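Local coordinates for protein beta-lactamase/D-alanine Carboxypeptidase (Yersinia pestis, PDB 3RJU) that probably acts as a serine hydrolase of the beta-lactamase and penicillin-binding protein family, as a beta-lactamase or D-alanine carboxypeptidase, at residues K177-A180 against H181-R184. Numbering follows the deposited sequence.
Sequences KPYA and HLLR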
loop_
_atom_site.group_PDB
_atom_site.type_symbol
_atom_site.label_atom_id
_atom_site.label_comp_id
_atom_site.label_asym_id
_atom_site.label_seq_id
_atom_site.Cartn_x
_atom_site.Cartn_y
_atom_site.Cartn_z
ATOM N N LYS A 177 14.208 -17.083 -1.568
ATOM C CA LYS A 177 14.487 -16.351 -2.799
ATOM C C LYS A 177 14.375 -14.843 -2.539
ATOM O O LYS A 177 13.721 -14.424 -1.592
ATOM C CB LYS A 177 13.523 -16.771 -3.900
ATOM C CG LYS A 177 12.070 -16.463 -3.604
ATOM C CD LYS A 177 11.173 -16.823 -4.800
ATOM C CE LYS A 177 10.943 -18.297 -4.933
ATOM N NZ LYS A 177 9.882 -18.538 -5.979
ATOM N N PRO A 178 15.032 -14.026 -3.377
ATOM C CA PRO A 178 14.985 -12.572 -3.199
ATOM C C PRO A 178 13.543 -12.091 -3.186
ATOM O O PRO A 178 12.697 -12.658 -3.882
ATOM C CB PRO A 178 15.705 -12.041 -4.445
ATOM C CG PRO A 178 16.621 -13.163 -4.846
ATOM C CD PRO A 178 15.846 -14.417 -4.546
ATOM N N TYR A 179 13.263 -11.060 -2.392
ATOM C CA TYR A 179 11.918 -10.523 -2.351
ATOM C C TYR A 179 11.402 -10.123 -3.734
ATOM O O TYR A 179 10.220 -10.328 -4.040
ATOM C CB TYR A 179 11.808 -9.348 -1.373
ATOM C CG TYR A 179 10.381 -8.984 -1.133
ATOM C CD1 TYR A 179 9.604 -9.711 -0.239
ATOM C CD2 TYR A 179 9.788 -7.949 -1.838
ATOM C CE1 TYR A 179 8.281 -9.404 -0.033
ATOM C CE2 TYR A 179 8.463 -7.612 -1.641
ATOM C CZ TYR A 179 7.717 -8.338 -0.731
ATOM O OH TYR A 179 6.418 -8.012 -0.533
ATOM N N ALA A 180 12.272 -9.559 -4.572
ATOM C CA ALA A 180 11.851 -9.158 -5.915
ATOM C C ALA A 180 11.308 -10.364 -6.690
ATOM O O ALA A 180 10.392 -10.226 -7.494
ATOM C CB ALA A 180 12.995 -8.522 -6.673
ATOM N N HIS A 181 11.876 -11.547 -6.458
ATOM C CA HIS A 181 11.367 -12.756 -7.104
ATOM C C HIS A 181 10.007 -13.182 -6.565
ATOM O O HIS A 181 9.181 -13.686 -7.321
ATOM C CB HIS A 181 12.358 -13.908 -6.950
ATOM C CG HIS A 181 13.623 -13.704 -7.718
ATOM N ND1 HIS A 181 14.524 -14.719 -7.957
ATOM C CD2 HIS A 181 14.129 -12.600 -8.317
ATOM C CE1 HIS A 181 15.540 -14.247 -8.658
ATOM N NE2 HIS A 181 15.326 -12.964 -8.889
ATOM N N LEU A 182 9.781 -13.008 -5.260
ATOM C CA LEU A 182 8.455 -13.245 -4.705
ATOM C C LEU A 182 7.406 -12.318 -5.303
ATOM O O LEU A 182 6.310 -12.766 -5.655
ATOM C CB LEU A 182 8.443 -13.081 -3.185
ATOM C CG LEU A 182 8.998 -14.225 -2.361
ATOM C CD1 LEU A 182 9.035 -13.830 -0.878
ATOM C CD2 LEU A 182 8.142 -15.463 -2.576
ATOM N N LEU A 183 7.724 -11.025 -5.383
ATOM C CA LEU A 183 6.797 -10.032 -5.944
ATOM C C LEU A 183 6.426 -10.438 -7.373
ATOM O O LEU A 183 5.256 -10.411 -7.759
ATOM C CB LEU A 183 7.439 -8.641 -5.920
ATOM C CG LEU A 183 6.687 -7.480 -6.563
ATOM C CD1 LEU A 183 5.320 -7.318 -5.904
ATOM C CD2 LEU A 183 7.523 -6.210 -6.433
ATOM N N ARG A 184 7.437 -10.831 -8.149
ATOM C CA ARG A 184 7.225 -11.264 -9.519
ATOM C C ARG A 184 6.404 -12.558 -9.555
ATOM O O ARG A 184 5.375 -12.634 -10.222
ATOM C CB ARG A 184 8.583 -11.468 -10.200
ATOM C CG ARG A 184 8.516 -11.911 -11.650
ATOM C CD ARG A 184 9.864 -12.457 -12.099
ATOM N NE ARG A 184 10.218 -13.658 -11.335
ATOM C CZ ARG A 184 11.434 -14.190 -11.275
ATOM N NH1 ARG A 184 12.446 -13.630 -11.923
ATOM N NH2 ARG A 184 11.638 -15.281 -10.553
#
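Lys177 lays its aliphatic chain across His181 and Leu182 of the helix's opening turn: CD lies 3.8 Å from CB of His181 and 4.0 Å from CD2 of Leu182. A bend at chi3 (76°) then turns the chain's end, whose NZ forms a salt bridge with Asp185, one turn beyond His181. Pro178 sets CG over the face of the His181 ring in a CH-pi contact, 4.0 Å from the imidazole centroid and only 7° off the ring normal; in one of the two conformers of Arg184 its NH2 lies over the opposite face, so this cover is doubtful. Pro178 O takes the N-H of Leu182 at 3.2 Å and more weakly that of His181. Tyr179 O receives Leu183 N at 2.9 Å with an N-H...O angle of 167°. On the buried side, CD1 of the Tyr179 ring meets CD1 of Leu182 at 4.2 Å, and both side chains rest on Ile71 of helix 64-77. Ala180 O accepts Arg184 N at 3.1 Å, completing three successive i to i+4 bonds. With Pro178 as N-cap, this is the N-terminal end of helix 179-191, an amphipathic start packed on helices 64-77 and 162-175 in the helical part of the beta-lactamase fold.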